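Local coordinates for PG_0823 protein (PDB 2FSW), which probably binds DNA through a winged helix-turn-helix fold of the HxlR type and acts as a transcriptional regulator, at the interface of chains A and B. Numbering follows the deposited sequence. Chains: chain A/B, PG_0823 protein.

Contact 1: the interface of chains A and B. Residues chain A 25, 28-29, 32, 96, 99-100, 102-103, 107; chain B 14-16, 18-19, 95.
One face of the A:Phe32 ring is capped by a methyl of the partner chain: CG2 of B:Val15 stands over the middle of the ring, 3.8 Å from its centroid, in a CH-pi contact. The phenyl group and the valine meet tip to tip, the ring with CG anti to its backbone N (chi1 176°). B:Val15 itself has CG1 anti to the backbone N, which parts its two methyls between different neighbours. CG2 takes the ring and, at 3.6 Å, CB of A:Ala100, whereas CG1 lies 3.5 Å from CD1 of A:Leu29, the two side chains sliding past each other in opposite directions. The same A:Leu29 presents CD2 to the aliphatic stem of B:Arg16, which it crosses at about a right angle. Further along helix 14-22, B:Met19, a selenomethionine, bends at chi2 and chi3 so that its SE comes to 3.9 Å from CD1 of A:Leu28 and also approaches CD1 of A:Ile99. The other side of A:Ile99 is crossed by B:Ile95, whose CG2 lies 3.7 Å from CG1. Polar atoms enter at B:Ser18. Its hydroxyl OG, beside the backbone N (chi1 -72°), is within hydrogen-bonding distance of two carbonyls, O of A:Ile99 at 3.2 Å, approached from above the carbonyl plane, and O of B:Pro14 in its own helix at 3.0 Å; its one hydrogen must be shared between them or alternate. CB of this serine packs tightly on CG2 of A:Ile99. As an example of helix docking, helix 14-22 of one subunit wedges between helices 27-34 and 93-106 of the other, forming a largely apolar core of what is likely the dimer interface.

Contact 2: the interface of chains A and B. Residues chain A 29, 32-33, 47-49; chain B 7-10, 13, 16.
The carbonyl O of A:Pro49 is gripped by two hydrogen bonds, both from the guanidinium of B:Arg16, which meets it end-on. NH1 lies 2.6 Å from this O and lies in the carbonyl plane, on a lone pair; NH2, 2.9 Å from the same O, comes nearly along the C=O axis. The acceptor sits in the guanidinium plane, so the fork is flat. A bend at chi2 (146°) carries the arginine chain from helix 14-22 toward the loop after helix 41-47. Its rotation is further fixed from its own side, since NH1 also donates to the backbone O of B:Ser9, 2.9 Å away and again in the guanidinium plane. One nitrogen thereby ties the N-terminal arm of chain B to both its own helix and the partner loop. Two carbonyls converging on NH1 would be expected to suit the positive charge of the group.

The arm is pinned a second time by A:Gln33. With its chain bent at chi2 (-64°), the amide NE2 donates to the hydroxyl OG of B:Ser9 at 2.7 Å and to the backbone O of B:Lys7 at 3.2 Å. Both acceptors lie close to the amide plane, and the bond to B:Lys7 is the straighter, 168° at the hydrogen. Backbone meets backbone where N of B:Ser9 donates to O of A:Ala47, 2.9 Å away and nearly along the C=O axis. OG of B:Ser9 also lies in plane at the edge of the A:Phe32 ring, and SG of B:Cys13 touches CE2 of that ring. B:Ile8 adds apolar cover, its CD1 reaching 3.9 Å from CG of A:Pro49 and its CG2 facing CA of A:Ala47. The site clasps the N-terminal arm of one subunit against the other, probably strengthening the dimer.

Contact 1: the interface of chains A and B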
loop_
_atom_site.group_PDB
_atom_site.type_symbol
_atom_site.label_atom_id
_atom_site.label_comp_id
_atom_site.label_asym_id
_atom_site.label_seq_id
_atom_site.Cartn_x
_atom_site.Cartn_y
_atom_site.Cartn_z
ATOM N N LYS A 25 -1.563 5.188 5.448
ATOM C CA LYS A 25 -2.231 6.166 4.589
ATOM C C LYS A 25 -1.195 7.069 3.885
ATOM O O LYS A 25 -1.408 7.525 2.755
ATOM C CB LYS A 25 -3.164 7.019 5.461
ATOM C CG LYS A 25 -4.145 7.940 4.728
ATOM C CD LYS A 25 -5.005 8.759 5.700
ATOM C CE LYS A 25 -5.922 7.875 6.536
ATOM N NZ LYS A 25 -6.777 8.662 7.477
ATOM N N LEU A 28 3.612 5.427 1.392
ATOM C CA LEU A 28 3.956 5.391 -0.022
ATOM C C LEU A 28 3.884 6.760 -0.684
ATOM O O LEU A 28 4.664 7.057 -1.571
ATOM C CB LEU A 28 3.081 4.365 -0.761
ATOM C CG LEU A 28 3.293 2.876 -0.365
ATOM C CD1 LEU A 28 2.265 1.940 -1.047
ATOM C CD2 LEU A 28 4.699 2.462 -0.713
ATOM N N LEU A 29 2.942 7.592 -0.256
ATOM C CA LEU A 29 2.856 8.978 -0.734
ATOM C C LEU A 29 4.119 9.795 -0.441
ATOM O O LEU A 29 4.611 10.538 -1.301
ATOM C CB LEU A 29 1.627 9.652 -0.124
ATOM C CG LEU A 29 0.485 10.217 -0.985
ATOM C CD1 LEU A 29 0.534 9.825 -2.456
ATOM C CD2 LEU A 29 -0.853 9.847 -0.350
ATOM N N PHE A 32 7.045 8.433 -2.559
ATOM C CA PHE A 32 6.751 8.990 -3.894
ATOM C C PHE A 32 7.151 10.466 -4.065
ATOM O O PHE A 32 7.654 10.865 -5.138
ATOM C CB PHE A 32 5.262 8.823 -4.189
ATOM C CG PHE A 32 4.796 9.441 -5.511
ATOM C CD1 PHE A 32 5.372 9.054 -6.730
ATOM C CD2 PHE A 32 3.758 10.370 -5.525
ATOM C CE1 PHE A 32 4.946 9.592 -7.928
ATOM C CE2 PHE A 32 3.309 10.934 -6.735
ATOM C CZ PHE A 32 3.907 10.559 -7.932
ATOM N N ILE A 96 5.357 1.964 -6.593
ATOM C CA ILE A 96 4.661 3.208 -6.726
ATOM C C ILE A 96 4.353 3.554 -8.196
ATOM O O ILE A 96 3.279 4.093 -8.483
ATOM C CB ILE A 96 5.464 4.347 -6.019
ATOM C CG1 ILE A 96 5.527 4.088 -4.511
ATOM C CG2 ILE A 96 4.859 5.708 -6.322
ATOM C CD1 ILE A 96 6.559 4.973 -3.743
ATOM N N ILE A 99 1.252 1.698 -8.961
ATOM C CA ILE A 99 0.117 2.375 -8.306
ATOM C C ILE A 99 -0.313 3.628 -9.069
ATOM O O ILE A 99 -1.499 3.874 -9.208
ATOM C CB ILE A 99 0.428 2.732 -6.838
ATOM C CG1 ILE A 99 0.512 1.464 -5.969
ATOM C CG2 ILE A 99 -0.610 3.680 -6.240
ATOM C CD1 ILE A 99 1.322 1.686 -4.701
ATOM N N ALA A 100 0.659 4.410 -9.543
ATOM C CA ALA A 100 0.377 5.627 -10.314
ATOM C C ALA A 100 -0.337 5.236 -11.594
ATOM O O ALA A 100 -1.323 5.862 -11.973
ATOM C CB ALA A 100 1.687 6.430 -10.621
ATOM N N PHE A 102 -2.174 2.457 -12.091
ATOM C CA PHE A 102 -3.542 2.097 -11.718
ATOM C C PHE A 102 -4.414 3.350 -11.517
ATOM O O PHE A 102 -5.550 3.387 -11.970
ATOM C CB PHE A 102 -3.584 1.184 -10.477
ATOM C CG PHE A 102 -4.988 0.745 -10.087
ATOM C CD1 PHE A 102 -5.497 -0.484 -10.520
ATOM C CD2 PHE A 102 -5.804 1.561 -9.294
ATOM C CE1 PHE A 102 -6.778 -0.896 -10.175
ATOM C CE2 PHE A 102 -7.108 1.155 -8.944
ATOM C CZ PHE A 102 -7.588 -0.071 -9.383
ATOM N N GLY A 103 -3.872 4.361 -10.836
ATOM C CA GLY A 103 -4.620 5.574 -10.535
ATOM C C GLY A 103 -5.019 6.315 -11.793
ATOM O O GLY A 103 -6.188 6.699 -11.943
ATOM N N LEU A 107 -8.929 5.425 -12.259
ATOM C CA LEU A 107 -9.530 6.319 -11.288
ATOM C C LEU A 107 -9.649 7.734 -11.864
ATOM O O LEU A 107 -9.827 8.698 -11.129
ATOM C CB LEU A 107 -8.757 6.283 -9.956
ATOM C CG LEU A 107 -8.603 4.943 -9.205
ATOM C CD1 LEU A 107 -7.882 5.146 -7.901
ATOM C CD2 LEU A 107 -9.962 4.270 -8.940
ATOM N N PRO B 14 -2.696 10.640 -8.875
ATOM C CA PRO B 14 -3.076 9.260 -9.195
ATOM C C PRO B 14 -2.624 8.280 -8.101
ATOM O O PRO B 14 -3.283 7.266 -7.865
ATOM C CB PRO B 14 -2.359 8.994 -10.531
ATOM C CG PRO B 14 -1.244 9.988 -10.584
ATOM C CD PRO B 14 -1.751 11.202 -9.863
ATOM N N VAL B 15 -1.534 8.615 -7.414
ATOM C CA VAL B 15 -1.017 7.788 -6.329
ATOM C C VAL B 15 -1.882 7.968 -5.077
ATOM O O VAL B 15 -2.265 6.991 -4.432
ATOM C CB VAL B 15 0.490 8.095 -6.050
ATOM C CG1 VAL B 15 1.019 7.278 -4.869
ATOM C CG2 VAL B 15 1.306 7.824 -7.291
ATOM N N ARG B 16 -2.200 9.227 -4.767
ATOM C CA ARG B 16 -3.104 9.569 -3.665
ATOM C C ARG B 16 -4.527 9.032 -3.850
ATOM O O ARG B 16 -5.162 8.597 -2.878
ATOM C CB ARG B 16 -3.118 11.090 -3.439
ATOM C CG ARG B 16 -3.924 11.519 -2.229
ATOM C CD ARG B 16 -3.317 12.730 -1.560
ATOM N NE ARG B 16 -4.025 13.070 -0.327
ATOM C CZ ARG B 16 -3.854 14.201 0.353
ATOM N NH1 ARG B 16 -2.999 15.130 -0.071
ATOM N NH2 ARG B 16 -4.539 14.402 1.467
ATOM N N SER B 18 -5.184 6.297 -5.489
ATOM C CA SER B 18 -5.052 4.837 -5.337
ATOM C C SER B 18 -4.961 4.403 -3.886
ATOM O O SER B 18 -5.567 3.399 -3.500
ATOM C CB SER B 18 -3.870 4.316 -6.130
ATOM O OG SER B 18 -4.166 4.372 -7.504
HETATM N N MSE B 19 -4.209 5.175 -3.093
HETATM C CA MSE B 19 -4.039 4.899 -1.667
HETATM C C MSE B 19 -5.333 4.995 -0.843
HETATM O O MSE B 19 -5.417 4.399 0.231
HETATM C CB MSE B 19 -2.917 5.750 -1.057
HETATM C CG MSE B 19 -1.508 5.431 -1.582
HETATM SE SE MSE B 19 -1.126 3.534 -1.979
HETATM C CE MSE B 19 -1.545 2.697 -0.286
ATOM N N ILE B 95 0.787 -4.404 -9.229
ATOM C CA ILE B 95 1.279 -3.690 -8.046
ATOM C C ILE B 95 1.812 -4.707 -7.037
ATOM O O ILE B 95 2.872 -4.518 -6.452
ATOM C CB ILE B 95 0.154 -2.835 -7.345
ATOM C CG1 ILE B 95 -0.400 -1.754 -8.298
ATOM C CG2 ILE B 95 0.678 -2.216 -5.986
ATOM C CD1 ILE B 95 -1.814 -1.305 -7.963
#

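Contact 2: the interface of chains A and B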
loop_
_atom_site.group_PDB
_atom_site.type_symbol
_atom_site.label_atom_id
_atom_site.label_comp_id
_atom_site.label_asym_id
_atom_site.label_seq_id
_atom_site.Cartn_x
_atom_site.Cartn_y
_atom_site.Cartn_z
ATOM N N LEU A 29 2.942 7.592 -0.256
ATOM C CA LEU A 29 2.856 8.978 -0.734
ATOM C C LEU A 29 4.119 9.795 -0.441
ATOM O O LEU A 29 4.611 10.538 -1.301
ATOM C CB LEU A 29 1.627 9.652 -0.124
ATOM C CG LEU A 29 0.485 10.217 -0.985
ATOM C CD1 LEU A 29 0.534 9.825 -2.456
ATOM C CD2 LEU A 29 -0.853 9.847 -0.350
ATOM N N PHE A 32 7.045 8.433 -2.559
ATOM C CA PHE A 32 6.751 8.990 -3.894
ATOM C C PHE A 32 7.151 10.466 -4.065
ATOM O O PHE A 32 7.654 10.865 -5.138
ATOM C CB PHE A 32 5.262 8.823 -4.189
ATOM C CG PHE A 32 4.796 9.441 -5.511
ATOM C CD1 PHE A 32 5.372 9.054 -6.730
ATOM C CD2 PHE A 32 3.758 10.370 -5.525
ATOM C CE1 PHE A 32 4.946 9.592 -7.928
ATOM C CE2 PHE A 32 3.309 10.934 -6.735
ATOM C CZ PHE A 32 3.907 10.559 -7.932
ATOM N N GLN A 33 6.907 11.277 -3.029
ATOM C CA GLN A 33 7.236 12.712 -3.092
ATOM C C GLN A 33 8.716 13.008 -2.900
ATOM O O GLN A 33 9.247 13.881 -3.572
ATOM C CB GLN A 33 6.385 13.541 -2.118
ATOM C CG GLN A 33 4.961 13.805 -2.631
ATOM C CD GLN A 33 4.916 14.662 -3.897
ATOM O OE1 GLN A 33 5.791 15.505 -4.129
ATOM N NE2 GLN A 33 3.886 14.467 -4.700
ATOM N N ALA A 47 3.897 19.423 -0.251
ATOM C CA ALA A 47 3.717 18.464 -1.361
ATOM C C ALA A 47 2.627 17.415 -1.109
ATOM O O ALA A 47 2.173 16.740 -2.035
ATOM C CB ALA A 47 5.034 17.779 -1.678
ATOM N N ILE A 48 2.236 17.263 0.153
ATOM C CA ILE A 48 1.120 16.389 0.524
ATOM C C ILE A 48 0.096 17.201 1.351
ATOM O O ILE A 48 0.114 17.178 2.589
ATOM C CB ILE A 48 1.599 15.107 1.257
ATOM C CG1 ILE A 48 2.613 14.342 0.396
ATOM C CG2 ILE A 48 0.411 14.207 1.566
ATOM C CD1 ILE A 48 3.751 13.672 1.167
ATOM N N PRO A 49 -0.789 17.938 0.659
ATOM C CA PRO A 49 -1.763 18.781 1.357
ATOM C C PRO A 49 -2.686 17.965 2.265
ATOM O O PRO A 49 -3.145 16.891 1.876
ATOM C CB PRO A 49 -2.564 19.425 0.214
ATOM C CG PRO A 49 -1.702 19.293 -0.998
ATOM C CD PRO A 49 -0.919 18.034 -0.805
ATOM N N LYS B 7 5.341 17.513 -9.438
ATOM C CA LYS B 7 3.903 17.692 -9.199
ATOM C C LYS B 7 3.530 17.315 -7.766
ATOM O O LYS B 7 4.025 16.317 -7.247
ATOM C CB LYS B 7 3.097 16.806 -10.149
ATOM C CG LYS B 7 2.713 17.438 -11.480
ATOM C CD LYS B 7 1.840 16.473 -12.284
ATOM C CE LYS B 7 0.487 16.196 -11.597
ATOM N NZ LYS B 7 0.080 14.750 -11.646
ATOM N N ILE B 8 2.649 18.094 -7.134
ATOM C CA ILE B 8 2.225 17.788 -5.764
ATOM C C ILE B 8 1.154 16.701 -5.728
ATOM O O ILE B 8 0.479 16.445 -6.727
ATOM C CB ILE B 8 1.764 19.041 -4.955
ATOM C CG1 ILE B 8 0.433 19.587 -5.480
ATOM C CG2 ILE B 8 2.869 20.117 -4.922
ATOM C CD1 ILE B 8 -0.343 20.406 -4.464
ATOM N N SER B 9 1.006 16.073 -4.564
ATOM C CA SER B 9 0.002 15.036 -4.360
ATOM C C SER B 9 -1.247 15.582 -3.674
ATOM O O SER B 9 -1.507 15.305 -2.499
ATOM C CB SER B 9 0.588 13.844 -3.588
ATOM O OG SER B 9 1.524 13.137 -4.386
ATOM N N ASP B 10 -2.017 16.366 -4.423
ATOM C CA ASP B 10 -3.317 16.845 -3.959
ATOM C C ASP B 10 -4.355 15.729 -4.074
ATOM O O ASP B 10 -3.998 14.549 -4.173
ATOM C CB ASP B 10 -3.754 18.085 -4.752
ATOM C CG ASP B 10 -3.570 17.923 -6.257
ATOM O OD1 ASP B 10 -3.655 16.780 -6.775
ATOM O OD2 ASP B 10 -3.340 18.956 -6.925
ATOM N N CYS B 13 -3.919 13.607 -7.386
ATOM C CA CYS B 13 -2.755 12.763 -7.633
ATOM C C CYS B 13 -3.151 11.279 -7.779
ATOM O O CYS B 13 -3.861 10.732 -6.926
ATOM C CB CYS B 13 -1.677 12.972 -6.559
ATOM S SG CYS B 13 -0.386 11.702 -6.514
ATOM N N ARG B 16 -2.200 9.227 -4.767
ATOM C CA ARG B 16 -3.104 9.569 -3.665
ATOM C C ARG B 16 -4.527 9.032 -3.850
ATOM O O ARG B 16 -5.162 8.597 -2.878
ATOM C CB ARG B 16 -3.118 11.090 -3.439
ATOM C CG ARG B 16 -3.924 11.519 -2.229
ATOM C CD ARG B 16 -3.317 12.730 -1.560
ATOM N NE ARG B 16 -4.025 13.070 -0.327
ATOM C CZ ARG B 16 -3.854 14.201 0.353
ATOM N NH1 ARG B 16 -2.999 15.130 -0.071
ATOM N NH2 ARG B 16 -4.539 14.402 1.467
#

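About 10 Å separates the C-alpha centres of contact 1 and contact 2, which share A:Leu29, A:Phe32 and B:Arg16 and so form one continuous surface. Helix 27-34 of chain A faces both, and on chain B the N-terminal arm of contact 2 runs directly into helix 14-22 of contact 1. The two differ in character: the first is mainly apolar, the second rich in hydrogen bonds to backbone atoms. Because the interface is two-fold symmetric, both recur with the chains exchanged. Such reciprocal clasping suggests a stable dimer that could set the spacing of its two winged helix-turn-helix units.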